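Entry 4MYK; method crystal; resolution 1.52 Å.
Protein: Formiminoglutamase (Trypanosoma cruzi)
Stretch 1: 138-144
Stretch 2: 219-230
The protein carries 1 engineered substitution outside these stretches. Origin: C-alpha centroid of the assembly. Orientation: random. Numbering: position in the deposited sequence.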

# COMPACT_ATOMS: atom_id res chain seq x y z
N GLY A 138 -16.94 16.65 34.12
CA GLY A 138 -17.12 17.85 33.31
C GLY A 138 -15.89 18.38 32.60
O GLY A 138 -15.98 19.36 31.87
N ASP A 139 -14.75 17.73 32.80
CA ASP A 139 -13.49 18.21 32.24
C ASP A 139 -12.83 17.19 31.28
O ASP A 139 -11.61 17.05 31.28
CB ASP A 139 -12.51 18.57 33.36
CG ASP A 139 -11.48 19.60 32.93
OD1 ASP A 139 -11.62 20.21 31.85
OD2 ASP A 139 -10.53 19.82 33.70
N VAL A 140 -13.64 16.51 30.48
CA VAL A 140 -13.13 15.48 29.59
C VAL A 140 -13.13 15.94 28.13
O VAL A 140 -14.06 16.60 27.68
CB VAL A 140 -13.95 14.18 29.70
CG1 VAL A 140 -13.46 13.14 28.69
CG2 VAL A 140 -13.88 13.63 31.11
N GLY A 141 -12.06 15.59 27.42
CA GLY A 141 -11.99 15.74 25.98
C GLY A 141 -11.97 14.38 25.29
O GLY A 141 -11.52 13.40 25.86
N VAL A 142 -12.46 14.33 24.06
CA VAL A 142 -12.53 13.07 23.32
C VAL A 142 -12.17 13.25 21.84
O VAL A 142 -12.68 14.15 21.17
CB VAL A 142 -13.95 12.41 23.44
CG1 VAL A 142 -14.02 11.09 22.62
CG2 VAL A 142 -14.32 12.18 24.89
N ILE A 143 -11.28 12.39 21.35
CA ILE A 143 -11.01 12.33 19.91
C ILE A 143 -11.31 10.94 19.32
O ILE A 143 -10.82 9.92 19.82
CB ILE A 143 -9.57 12.81 19.54
CG1 ILE A 143 -9.31 12.63 18.04
CG2 ILE A 143 -8.51 12.10 20.39
CD1 ILE A 143 -7.98 13.24 17.59
N ASN A 144 -12.14 10.93 18.28
CA ASN A 144 -12.45 9.71 17.54
C ASN A 144 -11.68 9.70 16.21
O ASN A 144 -12.04 10.41 15.26
CB ASN A 144 -13.98 9.58 17.31
CG ASN A 144 -14.38 8.29 16.57
OD1 ASN A 144 -13.71 7.27 16.66
ND2 ASN A 144 -15.48 8.36 15.84
N ALA A 219 -1.80 17.80 12.55
CA ALA A 219 -3.25 17.83 12.60
C ALA A 219 -3.73 17.31 13.95
O ALA A 219 -4.66 17.86 14.53
CB ALA A 219 -3.82 17.00 11.47
N LEU A 220 -3.11 16.23 14.43
CA LEU A 220 -3.45 15.65 15.73
C LEU A 220 -3.05 16.55 16.92
O LEU A 220 -3.69 16.53 17.95
CB LEU A 220 -2.82 14.27 15.89
CG LEU A 220 -3.15 13.55 17.20
CD1 LEU A 220 -4.63 13.34 17.31
CD2 LEU A 220 -2.44 12.23 17.25
N GLU A 221 -1.98 17.32 16.77
CA GLU A 221 -1.64 18.33 17.77
C GLU A 221 -2.79 19.31 17.89
O GLU A 221 -3.26 19.63 18.98
CB GLU A 221 -0.36 19.05 17.39
CG GLU A 221 0.88 18.24 17.69
CD GLU A 221 2.15 18.83 17.10
OE1 GLU A 221 2.04 19.75 16.25
OE2 GLU A 221 3.24 18.37 17.48
N ASP A 222 -3.24 19.79 16.74
CA ASP A 222 -4.38 20.68 16.68
C ASP A 222 -5.56 20.06 17.44
O ASP A 222 -6.24 20.74 18.21
CB ASP A 222 -4.77 20.98 15.22
CG ASP A 222 -3.77 21.91 14.51
OD1 ASP A 222 -2.76 22.32 15.12
OD2 ASP A 222 -4.01 22.25 13.33
N ALA A 223 -5.78 18.77 17.20
CA ALA A 223 -6.90 18.05 17.80
C ALA A 223 -6.82 18.01 19.33
O ALA A 223 -7.84 18.19 20.01
CB ALA A 223 -7.01 16.62 17.22
N PHE A 224 -5.62 17.79 19.88
CA PHE A 224 -5.45 17.80 21.34
C PHE A 224 -5.59 19.21 21.94
O PHE A 224 -5.90 19.37 23.12
CB PHE A 224 -4.10 17.20 21.74
CG PHE A 224 -3.99 15.74 21.46
CD1 PHE A 224 -5.12 14.93 21.51
CD2 PHE A 224 -2.76 15.16 21.15
CE1 PHE A 224 -5.01 13.57 21.27
CE2 PHE A 224 -2.66 13.80 20.89
CZ PHE A 224 -3.78 13.01 20.96
N GLY A 225 -5.35 20.22 21.11
CA GLY A 225 -5.59 21.59 21.50
C GLY A 225 -7.06 21.81 21.76
O GLY A 225 -7.44 22.50 22.70
N LEU A 226 -7.88 21.20 20.91
CA LEU A 226 -9.34 21.25 21.03
C LEU A 226 -9.88 20.36 22.16
O LEU A 226 -10.72 20.79 22.94
CB LEU A 226 -9.99 20.87 19.69
CG LEU A 226 -9.81 21.85 18.53
CD1 LEU A 226 -10.17 21.21 17.20
CD2 LEU A 226 -10.62 23.11 18.77
N THR A 227 -9.41 19.12 22.23
CA THR A 227 -9.87 18.22 23.28
C THR A 227 -9.34 18.66 24.66
O THR A 227 -10.07 18.65 25.64
CB THR A 227 -9.45 16.78 22.99
OG1 THR A 227 -8.03 16.70 22.92
CG2 THR A 227 -10.04 16.32 21.67
N GLY A 228 -8.08 19.04 24.73
CA GLY A 228 -7.51 19.56 25.96
C GLY A 228 -7.31 18.55 27.08
O GLY A 228 -6.76 17.47 26.86
N LYS A 229 -7.74 18.91 28.28
CA LYS A 229 -7.44 18.10 29.46
C LYS A 229 -8.16 16.76 29.41
O LYS A 229 -9.26 16.67 28.86
CB LYS A 229 -7.83 18.83 30.73
CG LYS A 229 -7.21 20.20 30.88
CD LYS A 229 -6.70 20.40 32.28
CE LYS A 229 -7.65 19.81 33.32
NZ LYS A 229 -7.14 19.97 34.73
N ASN A 230 -7.54 15.74 29.98
CA ASN A 230 -8.21 14.48 30.20
C ASN A 230 -8.78 13.93 28.91
O ASN A 230 -9.96 13.58 28.83
CB ASN A 230 -9.32 14.65 31.24
CG ASN A 230 -8.81 15.22 32.55
OD1 ASN A 230 -7.75 14.81 33.03
ND2 ASN A 230 -9.54 16.16 33.12
O HOH W 1 -9.81 17.96 35.88

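Stretch 2 begins inside a helix that runs through Thr 227 and then continues as loop. It packs against stretch 1, whose residues 141-144 form a strand. Helix and strand run roughly antiparallel, with an angle of 147° between their directions and a closest axial approach of 7.9 Å. Walking forward along the helix therefore means walking back along stretch 1, from Ile 143 toward Asp 139.

Ala 219 does not reach stretch 1. Leu 220 makes the first contact. Its CA-to-CB bond points sideways, but the end of the side chain comes nearer, and Leu 220 CD1 lies 3.4 Å from Ile 143 CD1. This is an apolar contact between two buried side chains. Glu 221 and Asp 222 are exposed and take no part.

Ala 223 points toward the strand. Its CB is 3.5 Å from Ile 143 CD1, so the same methyl group touches two residues one helical turn apart. Ile 143 is extended, with both chi angles t, and this carries CD1 to the helix.

Phe 224 meets the other branch of Ile 143. Phe 224 CE1 is 3.9 Å from Ile 143 CG2, and the methyl sits at the ring edge, near its plane. Ile 143 thus packs against Leu 220, Ala 223 and Phe 224, and Thr 227 lies next to it as well. Gly 225 and Leu 226 make no contact.

Thr 227 points toward stretch 1. Its methyl, CG2, lies 3.5 Å from Val 142 O and 4.1 Å from Ile 143 CB. Its backbone approaches Gly 141 closely: the two CA atoms are 4.2 Å apart. Gly 141 CA is 3.5 Å from Thr 227 O, with an angle of 145° at the hydrogen, which makes a CA-H...O contact. The absence of a side chain at Gly 141 matters here. An ideal CB would lie 2.2 Å from Thr 227 O, a clash.

Gly 228 leaves helical geometry with a positive phi, which favours glycine. It does not touch stretch 1. After it, the carbonyls of Lys 229 and Asn 230 both lie near Gly 141 N.

Lys 229 contributes both backbone and side chain. Its O accepts a weak hydrogen bond from Gly 141 N at 3.3 Å, with an angle of only 124°. Its side chain forms a salt bridge, with Lys 229 NZ 3.5 Å from Asp 139 OD2. Lys 229 CE is closer still to Asp 139 OD2, at 2.9 Å.

Asn 230 points toward stretch 1. Its ND2 donates to Asp 139 O at 2.9 Å and 158°, a well-aligned hydrogen bond. Gly 141 N also donates to Asn 230 O at 3.2 Å and 157°, although the position of that oxygen is less certain. A water adds a further link: it donates to Asp 139 OD2 at 3.0 Å and accepts a weak bond from Asn 230 ND2 at 3.3 Å.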